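PDB 4YWT: glypican-1 from Homo sapiens, which carries heparan sulfate chains at the cell surface, through which it binds alpha-4(V) collagen and takes part in Schwann cell myelination. Local coordinates for residues 81-86 / 252-257; 144-149 / 159-164; 271-276 / 421-426. The protein carries 3 engineered substitutions. All blocks are in the same frame, centred on the assembly; numbering follows the deposited sequence.

Contact 1 of 3, residues 81-86 / 252-257; sequences HAELET and LVYCAH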
loop_
_atom_site.group_PDB
_atom_site.type_symbol
_atom_site.label_atom_id
_atom_site.label_comp_id
_atom_site.label_asym_id
_atom_site.label_seq_id
_atom_site.Cartn_x
_atom_site.Cartn_y
_atom_site.Cartn_z
ATOM N N HIS A 81 1.195 -24.782 -14.087
ATOM C CA HIS A 81 1.653 -24.266 -12.800
ATOM C C HIS A 81 2.515 -23.013 -12.975
ATOM O O HIS A 81 2.253 -21.964 -12.362
ATOM C CB HIS A 81 2.433 -25.344 -12.045
ATOM C CG HIS A 81 3.033 -24.870 -10.758
ATOM N ND1 HIS A 81 4.305 -24.348 -10.679
ATOM C CD2 HIS A 81 2.533 -24.840 -9.500
ATOM C CE1 HIS A 81 4.564 -24.018 -9.426
ATOM N NE2 HIS A 81 3.506 -24.305 -8.691
ATOM N N ALA A 82 3.535 -23.130 -13.822
ATOM C CA ALA A 82 4.425 -22.011 -14.117
ATOM C C ALA A 82 3.646 -20.807 -14.645
ATOM O O ALA A 82 3.951 -19.659 -14.310
ATOM C CB ALA A 82 5.489 -22.432 -15.118
ATOM N N GLU A 83 2.636 -21.082 -15.464
ATOM C CA GLU A 83 1.804 -20.033 -16.042
ATOM C C GLU A 83 1.018 -19.288 -14.960
ATOM O O GLU A 83 0.989 -18.048 -14.940
ATOM C CB GLU A 83 0.860 -20.628 -17.091
ATOM C CG GLU A 83 1.568 -21.031 -18.382
ATOM C CD GLU A 83 0.739 -21.958 -19.255
ATOM O OE1 GLU A 83 -0.234 -22.554 -18.748
ATOM O OE2 GLU A 83 1.066 -22.094 -20.453
ATOM N N LEU A 84 0.394 -20.042 -14.057
ATOM C CA LEU A 84 -0.312 -19.432 -12.931
ATOM C C LEU A 84 0.637 -18.581 -12.086
ATOM O O LEU A 84 0.288 -17.464 -11.677
ATOM C CB LEU A 84 -0.979 -20.500 -12.060
ATOM C CG LEU A 84 -1.664 -19.972 -10.796
ATOM C CD1 LEU A 84 -2.708 -18.921 -11.138
ATOM C CD2 LEU A 84 -2.292 -21.105 -10.004
ATOM N N GLU A 85 1.835 -19.108 -11.835
ATOM C CA GLU A 85 2.859 -18.351 -11.113
ATOM C C GLU A 85 3.159 -17.017 -11.796
ATOM O O GLU A 85 3.194 -15.962 -11.146
ATOM C CB GLU A 85 4.146 -19.168 -10.987
ATOM C CG GLU A 85 4.151 -20.154 -9.831
ATOM C CD GLU A 85 5.520 -20.762 -9.593
ATOM O OE1 GLU A 85 6.401 -20.606 -10.466
ATOM O OE2 GLU A 85 5.718 -21.387 -8.531
ATOM N N THR A 86 3.370 -17.074 -13.109
ATOM C CA THR A 86 3.673 -15.885 -13.898
ATOM C C THR A 86 2.558 -14.849 -13.795
ATOM O O THR A 86 2.820 -13.666 -13.544
ATOM C CB THR A 86 3.903 -16.242 -15.382
ATOM O OG1 THR A 86 5.126 -16.977 -15.513
ATOM C CG2 THR A 86 3.991 -14.983 -16.231
ATOM N N LEU A 252 -7.711 -28.093 -14.331
ATOM C CA LEU A 252 -8.448 -26.939 -14.827
ATOM C C LEU A 252 -8.122 -26.601 -16.279
ATOM O O LEU A 252 -9.019 -26.333 -17.078
ATOM C CB LEU A 252 -8.163 -25.720 -13.947
ATOM C CG LEU A 252 -8.785 -24.399 -14.405
ATOM C CD1 LEU A 252 -10.293 -24.440 -14.234
ATOM C CD2 LEU A 252 -8.183 -23.218 -13.654
ATOM N N VAL A 253 -6.837 -26.618 -16.616
ATOM C CA VAL A 253 -6.379 -26.069 -17.887
ATOM C C VAL A 253 -6.207 -27.107 -18.996
ATOM O O VAL A 253 -6.820 -26.990 -20.058
ATOM C CB VAL A 253 -5.041 -25.324 -17.710
ATOM C CG1 VAL A 253 -4.590 -24.721 -19.030
ATOM C CG2 VAL A 253 -5.170 -24.243 -16.647
ATOM N N TYR A 254 -5.378 -28.117 -18.755
ATOM C CA TYR A 254 -4.942 -29.002 -19.831
ATOM C C TYR A 254 -5.564 -30.395 -19.810
ATOM O O TYR A 254 -5.273 -31.216 -20.678
ATOM C CB TYR A 254 -3.418 -29.126 -19.805
ATOM C CG TYR A 254 -2.718 -27.834 -20.149
ATOM C CD1 TYR A 254 -3.066 -27.119 -21.288
ATOM C CD2 TYR A 254 -1.727 -27.316 -19.328
ATOM C CE1 TYR A 254 -2.436 -25.932 -21.607
ATOM C CE2 TYR A 254 -1.091 -26.130 -19.637
ATOM C CZ TYR A 254 -1.450 -25.441 -20.777
ATOM O OH TYR A 254 -0.820 -24.258 -21.088
ATOM N N CYS A 255 -6.420 -30.669 -18.831
ATOM C CA CYS A 255 -7.122 -31.947 -18.806
ATOM C C CYS A 255 -8.211 -31.979 -19.872
ATOM O O CYS A 255 -8.649 -33.051 -20.292
ATOM C CB CYS A 255 -7.717 -32.222 -17.425
ATOM S SG CYS A 255 -6.601 -33.117 -16.320
ATOM N N ALA A 256 -8.644 -30.799 -20.305
ATOM C CA ALA A 256 -9.561 -30.693 -21.431
ATOM C C ALA A 256 -8.874 -31.218 -22.684
ATOM O O ALA A 256 -9.465 -31.956 -23.473
ATOM C CB ALA A 256 -10.011 -29.256 -21.626
ATOM N N HIS A 257 -7.614 -30.833 -22.849
ATOM C CA HIS A 257 -6.804 -31.287 -23.971
ATOM C C HIS A 257 -6.634 -32.800 -23.929
ATOM O O HIS A 257 -6.831 -33.486 -24.931
ATOM C CB HIS A 257 -5.432 -30.605 -23.962
ATOM C CG HIS A 257 -5.487 -29.115 -24.109
ATOM N ND1 HIS A 257 -6.404 -28.331 -23.443
ATOM C CD2 HIS A 257 -4.731 -28.266 -24.845
ATOM C CE1 HIS A 257 -6.213 -27.064 -23.765
ATOM N NE2 HIS A 257 -5.205 -26.997 -24.615
#
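Glu83, on helix 70-129, and Tyr254, where helix 243-253 is followed by helix 255-258, meet from opposite directions, carboxylate against phenol hydroxyl. Tyr254 OH gives a weak hydrogen bond to Glu83 OE2 at 2.9 Å, and Glu83 OE1 lies 3.0 Å from the same OH. The carboxylate plane is turned 48° from the ring, and Glu83 OE1 lies 3.7 Å from Tyr254 CZ, oblique to the ring. Glu83 reaches this far because its chain runs extended beyond CG (chi2 164°).

The packing is dense on the tyrosine side. Val253 CG1 lies 3.4 Å above the ring plane, over its centre, His257 NE2 is in plane at the ring edge, and Leu76, Arg79 and Ser80 of helix 70-129 also touch the buried Tyr254. The glutamate side is looser: Glu83 is partly exposed. Lys41 is the stronger polar partner of Tyr254 OH and forms a long, weak ion pair with Glu83 OE2, which would probably favour a charged carboxylate. Next to the tyrosine, Cys255 is disulfide-bonded to Cys61. The arrangement belongs to the cysteine-rich lobe of the elongated, predominantly helical glypican fold.

Contact 2 of 3, residues 144-149 / 159-164; sequences YSELRL and EETLAE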
loop_
_atom_site.group_PDB
_atom_site.type_symbol
_atom_site.label_atom_id
_atom_site.label_comp_id
_atom_site.label_asym_id
_atom_site.label_seq_id
_atom_site.Cartn_x
_atom_site.Cartn_y
_atom_site.Cartn_z
ATOM N N TYR A 144 13.769 23.536 11.863
ATOM C CA TYR A 144 13.459 22.773 10.657
ATOM C C TYR A 144 14.116 21.396 10.668
ATOM O O TYR A 144 13.507 20.413 10.243
ATOM C CB TYR A 144 13.877 23.545 9.405
ATOM C CG TYR A 144 12.835 24.537 8.942
ATOM C CD1 TYR A 144 12.903 25.872 9.314
ATOM C CD2 TYR A 144 11.772 24.131 8.145
ATOM C CE1 TYR A 144 11.949 26.779 8.896
ATOM C CE2 TYR A 144 10.812 25.032 7.724
ATOM C CZ TYR A 144 10.907 26.355 8.102
ATOM O OH TYR A 144 9.958 27.259 7.689
ATOM N N SER A 145 15.353 21.321 11.152
ATOM C CA SER A 145 16.028 20.032 11.273
ATOM C C SER A 145 15.274 19.107 12.230
ATOM O O SER A 145 15.134 17.908 11.970
ATOM C CB SER A 145 17.472 20.219 11.745
ATOM O OG SER A 145 18.283 20.743 10.707
ATOM N N GLU A 146 14.786 19.675 13.330
ATOM C CA GLU A 146 14.008 18.924 14.311
ATOM C C GLU A 146 12.700 18.417 13.714
ATOM O O GLU A 146 12.316 17.265 13.931
ATOM C CB GLU A 146 13.723 19.784 15.546
ATOM C CG GLU A 146 14.893 19.900 16.511
ATOM C CD GLU A 146 14.951 18.745 17.495
ATOM O OE1 GLU A 146 14.098 18.692 18.405
ATOM O OE2 GLU A 146 15.846 17.886 17.357
ATOM N N LEU A 147 12.015 19.282 12.969
ATOM C CA LEU A 147 10.796 18.895 12.264
ATOM C C LEU A 147 11.073 17.756 11.292
ATOM O O LEU A 147 10.271 16.833 11.144
ATOM C CB LEU A 147 10.206 20.088 11.510
ATOM C CG LEU A 147 9.451 21.154 12.305
ATOM C CD1 LEU A 147 9.041 22.294 11.390
ATOM C CD2 LEU A 147 8.231 20.546 12.965
ATOM N N ARG A 148 12.224 17.836 10.633
ATOM C CA ARG A 148 12.636 16.849 9.645
ATOM C C ARG A 148 12.862 15.486 10.301
ATOM O O ARG A 148 12.334 14.465 9.843
ATOM C CB ARG A 148 13.900 17.336 8.933
ATOM C CG ARG A 148 14.195 16.668 7.608
ATOM C CD ARG A 148 15.188 17.500 6.810
ATOM N NE ARG A 148 14.590 18.744 6.331
ATOM C CZ ARG A 148 15.149 19.944 6.453
ATOM N NH1 ARG A 148 16.327 20.072 7.048
ATOM N NH2 ARG A 148 14.528 21.019 5.983
ATOM N N LEU A 149 13.641 15.481 11.381
ATOM C CA LEU A 149 13.861 14.272 12.170
ATOM C C LEU A 149 12.545 13.691 12.672
ATOM O O LEU A 149 12.354 12.475 12.687
ATOM C CB LEU A 149 14.779 14.564 13.357
ATOM C CG LEU A 149 16.285 14.481 13.112
ATOM C CD1 LEU A 149 17.044 15.083 14.282
ATOM C CD2 LEU A 149 16.701 13.038 12.887
ATOM N N GLU A 159 5.709 19.313 20.951
ATOM C CA GLU A 159 5.253 20.172 22.042
ATOM C C GLU A 159 6.409 20.739 22.856
ATOM O O GLU A 159 6.548 21.954 23.028
ATOM C CB GLU A 159 4.317 19.401 22.965
ATOM N N GLU A 160 7.234 19.828 23.345
ATOM C CA GLU A 160 8.381 20.149 24.167
ATOM C C GLU A 160 9.448 20.867 23.340
ATOM O O GLU A 160 10.042 21.843 23.795
ATOM C CB GLU A 160 8.935 18.867 24.798
ATOM C CG GLU A 160 7.879 17.831 25.239
ATOM C CD GLU A 160 7.296 17.006 24.089
ATOM O OE1 GLU A 160 7.193 17.530 22.959
ATOM O OE2 GLU A 160 6.967 15.822 24.310
ATOM N N THR A 161 9.671 20.390 22.117
ATOM C CA THR A 161 10.695 20.942 21.226
ATOM C C THR A 161 10.417 22.397 20.843
ATOM O O THR A 161 11.307 23.251 20.871
ATOM C CB THR A 161 10.810 20.096 19.943
ATOM O OG1 THR A 161 11.356 18.812 20.268
ATOM C CG2 THR A 161 11.709 20.774 18.919
ATOM N N LEU A 162 9.166 22.650 20.476
ATOM C CA LEU A 162 8.660 23.974 20.142
ATOM C C LEU A 162 8.614 24.851 21.381
ATOM O O LEU A 162 8.904 26.032 21.305
ATOM C CB LEU A 162 7.261 23.883 19.515
ATOM C CG LEU A 162 7.095 23.223 18.139
ATOM C CD1 LEU A 162 5.626 22.923 17.844
ATOM C CD2 LEU A 162 7.686 24.090 17.047
ATOM N N ALA A 163 8.231 24.275 22.520
ATOM C CA ALA A 163 8.220 25.023 23.775
ATOM C C ALA A 163 9.617 25.568 24.067
ATOM O O ALA A 163 9.796 26.764 24.329
ATOM C CB ALA A 163 7.734 24.148 24.919
ATOM N N GLU A 164 10.602 24.678 23.998
ATOM C CA GLU A 164 12.003 25.040 24.171
ATOM C C GLU A 164 12.414 26.109 23.161
ATOM O O GLU A 164 13.001 27.137 23.524
ATOM C CB GLU A 164 12.888 23.798 24.020
ATOM C CG GLU A 164 14.382 24.078 24.054
ATOM C CD GLU A 164 14.890 24.382 25.452
ATOM O OE1 GLU A 164 14.156 24.120 26.431
ATOM O OE2 GLU A 164 16.027 24.885 25.573
#
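Torsions in both side chains bring Glu146 and Thr161 together. In Glu146, chi1 of -79° sets CG anti to the carbonyl carbon, and a bend at chi2 (-85°) turns OE1 toward the threonine instead of letting the chain extend. In Thr161 the methyl CG2 stands anti to the backbone N while OG1 lies beside that N, so both branches face the glutamate. OE1 is the atom that does the touching: it lies 3.2 Å from Thr161 CG2 and 3.3 Å from Thr161 OG1, poised over the fork of the side chain. The aliphatic part of Glu146 follows at a looser distance, with CB 4.1 Å from Thr161 CG2, and the two side chains cross obliquely.

The OE1 approach is not a hydrogen bond. Thr161 OG1 is instead bonded to the carbonyl oxygen of His157, the residue just before helix 158-177, and it is the methyl that comes closest to the carboxylate oxygen. The segments belong to helix 137-152 and helix 158-177, successive in the chain and joined by a short connection, so this is a helical hairpin within the elongated glypican helical body. The CA atoms of Glu146 and Thr161 are 7.9 Å apart, the nearest such pair between the segments.

Inward of this surface pair the hairpin becomes apolar. Leu147 CD2 and Leu162 CD2 come no nearer to each other than 5.4 Å, yet both side chains are buried against helix 204-236, Leu147 on Phe216 and Leu162 on Leu208. Farther round helix 137-152, Tyr144 OH is hydrogen-bonded to Ser117 OG and Arg148 forms a salt bridge with Glu118, tying that face to helix 70-129.

Contact 3 of 3, residues 271-276 / 421-426; sequences CRNVLK and GRYLPE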
loop_
_atom_site.group_PDB
_atom_site.type_symbol
_atom_site.label_atom_id
_atom_site.label_comp_id
_atom_site.label_asym_id
_atom_site.label_seq_id
_atom_site.Cartn_x
_atom_site.Cartn_y
_atom_site.Cartn_z
ATOM N N CYS A 271 -13.053 -22.316 -12.701
ATOM C CA CYS A 271 -11.788 -21.603 -12.563
ATOM C C CYS A 271 -11.715 -20.839 -11.244
ATOM O O CYS A 271 -10.681 -20.830 -10.571
ATOM C CB CYS A 271 -11.601 -20.643 -13.742
ATOM S SG CYS A 271 -10.073 -19.680 -13.723
ATOM N N ARG A 272 -12.826 -20.208 -10.877
ATOM C CA ARG A 272 -12.878 -19.396 -9.672
ATOM C C ARG A 272 -12.802 -20.238 -8.406
ATOM O O ARG A 272 -12.164 -19.837 -7.438
ATOM C CB ARG A 272 -14.144 -18.541 -9.660
ATOM C CG ARG A 272 -13.889 -17.097 -10.052
ATOM C CD ARG A 272 -15.121 -16.457 -10.656
ATOM N NE ARG A 272 -14.819 -15.829 -11.939
ATOM C CZ ARG A 272 -15.738 -15.356 -12.773
ATOM N NH1 ARG A 272 -15.371 -14.799 -13.919
ATOM N NH2 ARG A 272 -17.024 -15.439 -12.463
ATOM N N ASN A 273 -13.446 -21.400 -8.406
ATOM C CA ASN A 273 -13.332 -22.300 -7.265
ATOM C C ASN A 273 -11.914 -22.835 -7.142
ATOM O O ASN A 273 -11.365 -22.923 -6.036
ATOM C CB ASN A 273 -14.330 -23.450 -7.371
ATOM C CG ASN A 273 -15.623 -23.163 -6.638
ATOM O OD1 ASN A 273 -15.830 -22.058 -6.139
ATOM N ND2 ASN A 273 -16.496 -24.158 -6.559
ATOM N N VAL A 274 -11.315 -23.171 -8.282
ATOM C CA VAL A 274 -9.933 -23.640 -8.289
ATOM C C VAL A 274 -8.987 -22.593 -7.703
ATOM O O VAL A 274 -8.222 -22.889 -6.784
ATOM C CB VAL A 274 -9.459 -24.003 -9.707
ATOM C CG1 VAL A 274 -7.968 -24.305 -9.704
ATOM C CG2 VAL A 274 -10.248 -25.188 -10.243
ATOM N N LEU A 275 -9.048 -21.370 -8.220
ATOM C CA LEU A 275 -8.139 -20.323 -7.761
ATOM C C LEU A 275 -8.429 -19.890 -6.325
ATOM O O LEU A 275 -7.512 -19.537 -5.587
ATOM C CB LEU A 275 -8.188 -19.113 -8.696
ATOM C CG LEU A 275 -7.627 -19.359 -10.100
ATOM C CD1 LEU A 275 -7.426 -18.047 -10.841
ATOM C CD2 LEU A 275 -6.325 -20.143 -10.032
ATOM N N LYS A 276 -9.699 -19.922 -5.927
ATOM C CA LYS A 276 -10.057 -19.650 -4.538
ATOM C C LYS A 276 -9.466 -20.715 -3.628
ATOM O O LYS A 276 -9.099 -20.433 -2.488
ATOM C CB LYS A 276 -11.574 -19.583 -4.354
ATOM C CG LYS A 276 -12.173 -18.219 -4.654
ATOM C CD LYS A 276 -13.673 -18.206 -4.421
ATOM C CE LYS A 276 -14.261 -16.835 -4.706
ATOM N NZ LYS A 276 -15.569 -16.630 -4.022
ATOM N N GLY A 421 -19.439 -28.820 -21.160
ATOM C CA GLY A 421 -20.760 -28.771 -20.559
ATOM C C GLY A 421 -20.979 -27.590 -19.634
ATOM O O GLY A 421 -20.364 -26.536 -19.790
ATOM N N ARG A 422 -21.896 -27.756 -18.687
ATOM C CA ARG A 422 -22.148 -26.731 -17.683
ATOM C C ARG A 422 -21.553 -27.136 -16.336
ATOM O O ARG A 422 -21.518 -28.319 -15.994
ATOM C CB ARG A 422 -23.650 -26.473 -17.544
ATOM N N TYR A 423 -21.077 -26.150 -15.582
ATOM C CA TYR A 423 -20.493 -26.399 -14.268
ATOM C C TYR A 423 -21.480 -26.023 -13.168
ATOM O O TYR A 423 -21.759 -24.847 -12.938
ATOM C CB TYR A 423 -19.186 -25.618 -14.122
ATOM C CG TYR A 423 -18.505 -25.712 -12.775
ATOM C CD1 TYR A 423 -17.655 -26.768 -12.476
ATOM C CD2 TYR A 423 -18.682 -24.722 -11.815
ATOM C CE1 TYR A 423 -17.017 -26.850 -11.251
ATOM C CE2 TYR A 423 -18.050 -24.795 -10.586
ATOM C CZ TYR A 423 -17.218 -25.860 -10.311
ATOM O OH TYR A 423 -16.585 -25.937 -9.090
ATOM N N LEU A 424 -22.005 -27.043 -12.500
ATOM C CA LEU A 424 -23.012 -26.877 -11.453
ATOM C C LEU A 424 -22.553 -26.216 -10.138
ATOM O O LEU A 424 -23.210 -25.280 -9.679
ATOM C CB LEU A 424 -23.641 -28.239 -11.139
ATOM C CG LEU A 424 -24.445 -28.848 -12.288
ATOM C CD1 LEU A 424 -25.005 -30.207 -11.899
ATOM C CD2 LEU A 424 -25.559 -27.904 -12.719
ATOM N N PRO A 425 -21.449 -26.699 -9.523
ATOM C CA PRO A 425 -21.140 -26.300 -8.139
ATOM C C PRO A 425 -21.092 -24.795 -7.877
ATOM O O PRO A 425 -20.699 -24.014 -8.745
ATOM C CB PRO A 425 -19.754 -26.909 -7.905
ATOM C CG PRO A 425 -19.700 -28.070 -8.816
ATOM C CD PRO A 425 -20.422 -27.621 -10.048
ATOM N N GLU A 426 -21.498 -24.406 -6.670
ATOM C CA GLU A 426 -21.486 -23.008 -6.255
ATOM C C GLU A 426 -20.069 -22.495 -6.046
ATOM O O GLU A 426 -19.176 -23.252 -5.661
ATOM C CB GLU A 426 -22.286 -22.826 -4.962
ATOM C CG GLU A 426 -23.699 -22.297 -5.150
ATOM C CD GLU A 426 -23.740 -20.895 -5.732
ATOM O OE1 GLU A 426 -22.712 -20.186 -5.675
ATOM O OE2 GLU A 426 -24.806 -20.500 -6.247
#
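The backbone of 271-276 is regular helix, with Leu275 N bonded to Cys271 O and Lys276 N to Arg272 O, both at 2.9 Å. Apart from Gly421 at the end of a short strand, 421-426 is irregular; it bends at Leu424, whose backbone angles are close to helical, and runs extended again through Pro425 and Glu426. The closest CA atoms are those of Asn273 and Glu426, 8.2 Å apart, a gap bridged by one amide.

Asn273 ND2 gives a hydrogen bond to Glu426 O at 3.0 Å with an N-H...O angle of 159°. The oxygen lies near the amide plane, while the donor is tilted 34° from the carbonyl plane. ND2 also makes a weak bond of 3.1 Å to Tyr423 OH, approaching the edge of the tyrosine ring near its plane. The amide stands almost perpendicular to that ring.

Cys271, within the same helical segment, is disulfide-bonded to Cys400 of helix 391-404, placing the contact in the cysteine-rich lobe of the glypican fold, where an irregular chain lies along helix 268-278. The amide is gripped at both ends: OD1 accepts from Met428 N, which would fix the flip of the group, as ND2 faces Glu426 O and Tyr423 OH.

With CG anti to its own N, Tyr423 reaches toward the helix and puts OH beside Asn273 ND2. Pro425 CD sits 3.5 Å above the ring plane, over its centre, and Tyr270 also meets the ring, their planes about 25° apart. The stronger polar partner of Tyr423 OH is Glu440 OE2, and farther along the helix Lys276 NZ is bonded to Met428 O.

Contacts 1 and 3 lie in the same end of the elongated chain, centres about 15 Å apart, whereas contact 2 is on the opposite side of the chain's centre, its centre about 58 and 59 Å from theirs. In sequence, contact 2 is nested within the loop closed by contact 1, and contact 3 opens after contact 1 has closed. Contacts 1 and 3 touch directly: Leu252 packs on Cys271 and Val274, and Leu84 on Leu275, so helices 70-129, 243-253 and 268-278 share one core. The long helix 70-129 runs from contact 1 to the neighbourhood of contact 2, flanking it through Ser117 and Glu118, and thus connects the disulfide-rich end with the distant helical hairpin.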